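Local coordinates for ribonucleoside-diphosphate reductase subunit beta (Clostridium botulinum, PDB 6ZJK), which forms the iron-binding R2 subunit of ribonucleotide reductase and probably generates the radical used to reduce ribonucleotides to deoxyribonucleotides, at residues 76-81 with 224-229; 90-95 with 289-294. All coordinates share one frame; numbering follows the deposited sequence.

Interaction 1. Residues 76-81 with 224-229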
ATOM      1  N   ILE A  76       6.603   7.582 -19.649  1.00 40.58           N
ATOM      2  CA  ILE A  76       6.376   8.855 -20.265  1.00 43.88           C
ATOM      3  C   ILE A  76       7.719   9.453 -20.615  1.00 42.93           C
ATOM      4  O   ILE A  76       8.486   9.711 -19.777  1.00 41.25           O
ATOM      5  CB  ILE A  76       5.618   9.762 -19.316  1.00 37.34           C
ATOM      6  CG1 ILE A  76       4.217   9.248 -19.112  1.00 46.25           C
ATOM      7  CG2 ILE A  76       5.565  11.149 -19.866  1.00 45.20           C
ATOM      8  CD1 ILE A  76       3.692   9.563 -17.759  1.00 42.71           C
ATOM      9  N   SER A  77       7.959   9.702 -21.868  1.00 44.11           N
ATOM     10  CA  SER A  77       9.282  10.184 -22.247  1.00 47.01           C
ATOM     11  C   SER A  77       9.458  11.668 -21.940  1.00 43.63           C
ATOM     12  O   SER A  77       8.589  12.490 -22.240  1.00 41.98           O
ATOM     13  CB  SER A  77       9.512   9.962 -23.735  1.00 51.60           C
ATOM     14  OG  SER A  77      10.479  10.877 -24.198  1.00 56.97           O
ATOM     15  N   LEU A  78      10.664  11.978 -21.457  1.00 44.73           N
ATOM     16  CA  LEU A  78      11.087  13.316 -21.052  1.00 46.29           C
ATOM     17  C   LEU A  78      12.050  13.935 -22.062  1.00 48.68           C
ATOM     18  O   LEU A  78      12.732  14.914 -21.743  1.00 43.11           O
ATOM     19  CB  LEU A  78      11.732  13.289 -19.661  1.00 45.71           C
ATOM     20  CG  LEU A  78      10.777  12.979 -18.501  1.00 46.18           C
ATOM     21  CD1 LEU A  78      11.481  13.044 -17.141  1.00 45.37           C
ATOM     22  CD2 LEU A  78       9.556  13.913 -18.522  1.00 51.50           C
ATOM     23  N   ASN A  79      12.161  13.353 -23.262  1.00 45.97           N
ATOM     24  CA  ASN A  79      13.203  13.748 -24.200  1.00 48.10           C
ATOM     25  C   ASN A  79      13.146  15.239 -24.504  1.00 52.82           C
ATOM     26  O   ASN A  79      14.192  15.880 -24.636  1.00 49.17           O
ATOM     27  CB  ASN A  79      13.087  12.933 -25.484  1.00 48.68           C
ATOM     28  CG  ASN A  79      13.710  11.552 -25.364  1.00 58.50           C
ATOM     29  OD1 ASN A  79      14.124  11.123 -24.280  1.00 58.09           O
ATOM     30  ND2 ASN A  79      13.768  10.838 -26.481  1.00 61.07           N
ATOM     31  N   GLU A  80      11.940  15.814 -24.596  1.00 48.76           N
ATOM     32  CA  GLU A  80      11.835  17.244 -24.888  1.00 55.48           C
ATOM     33  C   GLU A  80      12.228  18.089 -23.683  1.00 51.14           C
ATOM     34  O   GLU A  80      12.849  19.148 -23.840  1.00 51.48           O
ATOM     35  CB  GLU A  80      10.413  17.602 -25.340  1.00 63.41           C
ATOM     36  CG  GLU A  80      10.066  17.152 -26.754  1.00 69.37           C
ATOM     37  CD  GLU A  80      11.082  17.639 -27.778  1.00 74.82           C
ATOM     38  OE1 GLU A  80      11.288  18.872 -27.875  1.00 83.07           O
ATOM     39  OE2 GLU A  80      11.684  16.793 -28.477  1.00 79.63           O
ATOM     40  N   ASP A  81      11.917  17.620 -22.472  1.00 51.50           N
ATOM     41  CA  ASP A  81      12.283  18.365 -21.273  1.00 44.49           C
ATOM     42  C   ASP A  81      13.793  18.353 -21.023  1.00 46.31           C
ATOM     43  O   ASP A  81      14.329  19.313 -20.450  1.00 42.48           O
ATOM     44  CB  ASP A  81      11.562  17.793 -20.050  1.00 40.37           C
ATOM     45  CG  ASP A  81      10.029  17.961 -20.129  1.00 48.17           C
ATOM     46  OD1 ASP A  81       9.482  18.081 -21.254  1.00 46.54           O
ATOM     47  OD2 ASP A  81       9.384  18.041 -19.055  1.00 41.24           O
ATOM     48  N   MET A 224       8.915  22.561 -20.336  1.00 49.67           N
ATOM     49  CA  MET A 224       8.750  21.367 -19.495  1.00 43.23           C
ATOM     50  C   MET A 224       7.388  20.708 -19.695  1.00 37.35           C
ATOM     51  O   MET A 224       6.671  20.435 -18.735  1.00 38.76           O
ATOM     52  CB  MET A 224       8.965  21.686 -18.009  1.00 37.40           C
ATOM     53  CG  MET A 224      10.276  22.419 -17.730  1.00 44.88           C
ATOM     54  SD  MET A 224      11.789  21.565 -18.271  1.00 42.45           S
ATOM     55  CE  MET A 224      11.855  20.176 -17.115  1.00 45.82           C
ATOM     56  N   THR A 225       7.036  20.435 -20.956  1.00 39.54           N
ATOM     57  CA  THR A 225       5.693  19.936 -21.251  1.00 42.13           C
ATOM     58  C   THR A 225       5.489  18.506 -20.757  1.00 45.39           C
ATOM     59  O   THR A 225       4.404  18.161 -20.286  1.00 38.97           O
ATOM     60  CB  THR A 225       5.428  20.001 -22.753  1.00 45.91           C
ATOM     61  OG1 THR A 225       6.600  19.577 -23.436  1.00 56.00           O
ATOM     62  CG2 THR A 225       5.149  21.438 -23.173  1.00 45.07           C
ATOM     63  N   ALA A 226       6.512  17.652 -20.857  1.00 41.25           N
ATOM     64  CA  ALA A 226       6.303  16.265 -20.446  1.00 42.21           C
ATOM     65  C   ALA A 226       6.312  16.118 -18.932  1.00 40.49           C
ATOM     66  O   ALA A 226       5.672  15.206 -18.399  1.00 40.17           O
ATOM     67  CB  ALA A 226       7.355  15.350 -21.069  1.00 43.35           C
ATOM     68  N   THR A 227       7.022  17.000 -18.226  1.00 38.39           N
ATOM     69  CA  THR A 227       6.863  17.084 -16.780  1.00 34.92           C
ATOM     70  C   THR A 227       5.410  17.412 -16.424  1.00 41.94           C
ATOM     71  O   THR A 227       4.861  16.881 -15.449  1.00 35.17           O
ATOM     72  CB  THR A 227       7.861  18.119 -16.243  1.00 37.06           C
ATOM     73  OG1 THR A 227       9.200  17.598 -16.388  1.00 38.60           O
ATOM     74  CG2 THR A 227       7.623  18.454 -14.790  1.00 35.46           C
ATOM     75  N   SER A 228       4.755  18.226 -17.248  1.00 36.88           N
ATOM     76  CA  SER A 228       3.373  18.572 -16.973  1.00 39.83           C
ATOM     77  C   SER A 228       2.470  17.357 -17.186  1.00 37.82           C
ATOM     78  O   SER A 228       1.568  17.107 -16.383  1.00 34.92           O
ATOM     79  CB  SER A 228       2.967  19.760 -17.850  1.00 36.33           C
ATOM     80  OG  SER A 228       1.568  19.863 -18.010  1.00 41.29           O
ATOM     81  N   THR A 229       2.748  16.543 -18.214  1.00 36.65           N
ATOM     82  CA  THR A 229       1.999  15.301 -18.415  1.00 41.00           C
ATOM     83  C   THR A 229       2.067  14.391 -17.188  1.00 39.22           C
ATOM     84  O   THR A 229       1.040  13.858 -16.745  1.00 37.85           O
ATOM     85  CB  THR A 229       2.488  14.584 -19.673  1.00 41.81           C
ATOM     86  OG1 THR A 229       2.230  15.431 -20.804  1.00 48.80           O
ATOM     87  CG2 THR A 229       1.742  13.283 -19.865  1.00 34.51           C
TER
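The flat carboxylate of D81 meets the first turn of helix 225-255 with its two oxygens. M224 lies over one face. L78 CD2 lies over the other face, and the A226 methyl sits obliquely on that side, nearer the oxygen edge. The site is the N-terminal end of a long helix in the R2 bundle, the helix that also carries the iron ligands E238 and H241. M224 is its N-cap residue. The next residues offer backbone N-H groups that have no helical acceptor ahead of them, and D81 fills that place from a distant part of the chain.

OD1 accepts from A226 N at 3.0 Å on its syn side, 17° out of the carboxylate plane. OD2 accepts from T227 N, also syn but tilted further, by 31°. OD2 takes a second bond, from T227 OG1, at the end of the carboxylate and nearly in line with C-O. Three bonds therefore hold the group and fix its rotation. The helix end probably favours the charged form of this buried acid.

M224 is bent at chi2 and chi3. This turns CE back to 3.8 Å from D81 CB. On the loop side, L78 CD2 packs on A226 CB at 3.7 Å, and I76 CG2 lies near the T229 methyl. An ST turn leads into helix 79-84: S77 OG accepts from N79 N. L78 and D81 also touch helix 124-151, so the corner sits on the bundle. S77 O comes within 3.3 Å of A226 CB.

Interaction 2. Residues 90-95 with 289-294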
ATOM      1  N   ASP A  90      16.658  31.922 -14.291  1.00 41.53           N
ATOM      2  CA  ASP A  90      16.972  31.727 -12.880  1.00 41.21           C
ATOM      3  C   ASP A  90      15.707  31.746 -12.030  1.00 46.24           C
ATOM      4  O   ASP A  90      15.587  30.989 -11.060  1.00 46.10           O
ATOM      5  CB  ASP A  90      17.955  32.789 -12.381  1.00 43.62           C
ATOM      6  CG  ASP A  90      19.339  32.674 -13.031  1.00 54.68           C
ATOM      7  OD1 ASP A  90      19.695  31.581 -13.510  1.00 54.77           O
ATOM      8  OD2 ASP A  90      20.107  33.653 -12.988  1.00 57.32           O
ATOM      9  N   GLY A  91      14.749  32.615 -12.374  1.00 47.58           N
ATOM     10  CA  GLY A  91      13.509  32.671 -11.615  1.00 42.99           C
ATOM     11  C   GLY A  91      12.658  31.422 -11.778  1.00 48.26           C
ATOM     12  O   GLY A  91      12.015  30.966 -10.821  1.00 39.09           O
ATOM     13  N   GLU A  92      12.641  30.849 -12.985  1.00 41.31           N
ATOM     14  CA  GLU A  92      11.911  29.600 -13.184  1.00 43.79           C
ATOM     15  C   GLU A  92      12.561  28.453 -12.420  1.00 44.23           C
ATOM     16  O   GLU A  92      11.854  27.660 -11.782  1.00 41.21           O
ATOM     17  CB  GLU A  92      11.815  29.271 -14.675  1.00 44.22           C
ATOM     18  CG  GLU A  92      10.853  30.165 -15.459  1.00 52.56           C
ATOM     19  CD  GLU A  92      11.045  30.062 -16.972  1.00 57.02           C
ATOM     20  OE1 GLU A  92      12.124  29.590 -17.407  1.00 55.30           O
ATOM     21  OE2 GLU A  92      10.124  30.462 -17.722  1.00 53.24           O
ATOM     22  N   ARG A  93      13.906  28.354 -12.465  1.00 40.82           N
ATOM     23  CA  ARG A  93      14.599  27.292 -11.732  1.00 40.43           C
ATOM     24  C   ARG A  93      14.407  27.435 -10.229  1.00 44.09           C
ATOM     25  O   ARG A  93      14.179  26.441  -9.529  1.00 38.22           O
ATOM     26  CB  ARG A  93      16.099  27.289 -12.051  1.00 41.73           C
ATOM     27  CG  ARG A  93      16.565  26.460 -13.242  1.00 45.17           C
ATOM     28  CD  ARG A  93      16.358  24.947 -12.969  1.00 41.66           C
ATOM     29  NE  ARG A  93      17.114  24.494 -11.801  1.00 39.73           N
ATOM     30  CZ  ARG A  93      18.418  24.232 -11.781  1.00 44.10           C
ATOM     31  NH1 ARG A  93      19.159  24.378 -12.878  1.00 39.63           N
ATOM     32  NH2 ARG A  93      18.985  23.849 -10.644  1.00 40.63           N
ATOM     33  N   ASN A  94      14.496  28.663  -9.713  1.00 40.70           N
ATOM     34  CA  ASN A  94      14.257  28.883  -8.291  1.00 40.55           C
ATOM     35  C   ASN A  94      12.895  28.343  -7.881  1.00 44.49           C
ATOM     36  O   ASN A  94      12.773  27.616  -6.886  1.00 43.61           O
ATOM     37  CB  ASN A  94      14.353  30.384  -7.974  1.00 45.10           C
ATOM     38  CG  ASN A  94      13.930  30.711  -6.553  1.00 45.10           C
ATOM     39  OD1 ASN A  94      14.714  30.573  -5.624  1.00 49.92           O
ATOM     40  ND2 ASN A  94      12.688  31.169  -6.383  1.00 46.48           N
ATOM     41  N   ALA A  95      11.873  28.611  -8.690  1.00 41.73           N
ATOM     42  CA  ALA A  95      10.542  28.131  -8.341  1.00 43.90           C
ATOM     43  C   ALA A  95      10.447  26.615  -8.509  1.00 39.99           C
ATOM     44  O   ALA A  95       9.949  25.922  -7.619  1.00 41.74           O
ATOM     45  CB  ALA A  95       9.494  28.850  -9.193  1.00 37.50           C
ATOM     46  N   ASN A 289       7.091  36.948  -8.441  1.00 44.37           N
ATOM     47  CA  ASN A 289       6.699  37.729  -9.593  1.00 53.63           C
ATOM     48  C   ASN A 289       7.621  37.571 -10.764  1.00 54.42           C
ATOM     49  O   ASN A 289       7.779  38.440 -11.541  1.00 55.27           O
ATOM     50  CB  ASN A 289       6.480  39.212  -9.260  1.00 51.81           C
ATOM     51  CG  ASN A 289       5.324  39.425  -8.308  1.00 60.71           C
ATOM     52  OD1 ASN A 289       4.212  39.044  -8.577  1.00 57.79           O
ATOM     53  ND2 ASN A 289       5.608  39.980  -7.177  1.00 54.24           N
ATOM     54  N   GLU A 290       8.197  36.412 -10.909  1.00 49.18           N
ATOM     55  CA  GLU A 290       9.055  36.204 -12.060  1.00 50.40           C
ATOM     56  C   GLU A 290       8.592  35.048 -12.932  1.00 49.80           C
ATOM     57  O   GLU A 290       9.279  34.722 -13.907  1.00 46.77           O
ATOM     58  CB  GLU A 290      10.508  35.965 -11.637  1.00 51.02           C
ATOM     59  CG  GLU A 290      11.109  37.103 -10.830  1.00 58.50           C
ATOM     60  CD  GLU A 290      12.563  36.910 -10.541  1.00 66.58           C
ATOM     61  OE1 GLU A 290      13.308  36.619 -11.491  1.00 64.82           O
ATOM     62  OE2 GLU A 290      12.942  36.953  -9.345  1.00 73.40           O
ATOM     63  N   ILE A 291       7.421  34.473 -12.660  1.00 41.02           N
ATOM     64  CA  ILE A 291       6.833  33.456 -13.527  1.00 44.04           C
ATOM     65  C   ILE A 291       5.719  34.108 -14.340  1.00 47.65           C
ATOM     66  O   ILE A 291       4.716  34.581 -13.782  1.00 44.43           O
ATOM     67  CB  ILE A 291       6.315  32.244 -12.735  1.00 42.72           C
ATOM     68  CG1 ILE A 291       7.393  31.727 -11.789  1.00 39.88           C
ATOM     69  CG2 ILE A 291       5.903  31.128 -13.678  1.00 43.15           C
ATOM     70  CD1 ILE A 291       8.699  31.420 -12.494  1.00 41.22           C
ATOM     71  N   LEU A 292       5.889  34.097 -15.661  1.00 42.92           N
ATOM     72  CA  LEU A 292       4.921  34.697 -16.570  1.00 47.07           C
ATOM     73  C   LEU A 292       3.570  33.979 -16.501  1.00 50.88           C
ATOM     74  O   LEU A 292       3.497  32.752 -16.612  1.00 43.21           O
ATOM     75  CB  LEU A 292       5.481  34.625 -17.986  1.00 53.68           C
ATOM     76  CG  LEU A 292       4.660  35.221 -19.116  1.00 56.26           C
ATOM     77  CD1 LEU A 292       4.908  36.730 -19.193  1.00 54.03           C
ATOM     78  CD2 LEU A 292       5.022  34.525 -20.421  1.00 56.93           C
ATOM     79  N   GLY A 293       2.493  34.754 -16.339  1.00 46.24           N
ATOM     80  CA  GLY A 293       1.165  34.169 -16.207  1.00 41.52           C
ATOM     81  C   GLY A 293       0.705  33.954 -14.784  1.00 37.79           C
ATOM     82  O   GLY A 293      -0.461  33.604 -14.574  1.00 39.39           O
ATOM     83  N   LEU A 294       1.583  34.139 -13.803  1.00 36.56           N
ATOM     84  CA  LEU A 294       1.246  34.134 -12.385  1.00 39.20           C
ATOM     85  C   LEU A 294       1.614  35.475 -11.761  1.00 47.51           C
ATOM     86  O   LEU A 294       2.584  36.127 -12.179  1.00 46.64           O
ATOM     87  CB  LEU A 294       1.964  33.015 -11.638  1.00 44.24           C
ATOM     88  CG  LEU A 294       1.607  31.552 -11.949  1.00 41.77           C
ATOM     89  CD1 LEU A 294       2.547  30.643 -11.223  1.00 45.61           C
ATOM     90  CD2 LEU A 294       0.176  31.237 -11.521  1.00 43.90           C
TER
HETATM   91  O   HOH W   1      15.082  35.003 -13.684  1.00 49.89           O
HETATM   92  O   HOH W   2       7.868  32.194 -17.064  1.00 51.16           O
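Apolar contact centres on I291, whose CD1 lies against the first turn of helix 90-118. CD1 is 3.8 Å from E92 CA and 3.9 Å from E92 CG. It also reaches G91 O, and more loosely A95 CB at 4.3 Å. CG1 stands anti to the carbonyl carbon (chi1 -51°), and chi2 then bends the chain so that CD1 leads toward the helix. F214 of helix 190-220 touches both I291 and A95 and backs this small apolar patch.

Polar contact between the segments runs through water; no direct hydrogen bond joins them. One water accepts from G91 N at 2.7 Å and donates to E290 OE1. G91 has no side chain, and E290 OE1 comes to 4.0 Å from its CA. The other oxygen of E290 is bonded to N288. A second water donates to E92 OE2 and accepts from L292 N at 3.1 Å. The same E92 oxygen forms a salt bridge with K223, so the water is a second partner for it.

Backbone bonds shape the loop itself. L294 N bonds to I291 O at 3.2 Å and closes a type II beta turn. G293 takes its third position with phi at 95°, a backbone shape that suits glycine. The loop between helices 262-287 and 296-313 docks through E290 and I291, where this turn begins, on the start of helix 90-118, at one end of the R2 helical bundle.

From the N terminus the chain passes 76-81, then 90-95, a few residues on at the start of the next helix. Interaction 1 closes its loop at 224-229, after 142 mostly helical residues. Interaction 2 closes later, at 289-294. The segments alternate, so the two loops cross. Their centres are 19 Å apart and they do not touch. Interaction 1 ties the loop and short helix 79-84 to the start of helix 225-255. Interaction 2 ties the start of helix 90-118 to the loop between helices 262-287 and 296-313. K223, the partner of E92, directly precedes M224, and F85 touches both M224 and R93. Helix 190-220 borders both contacts.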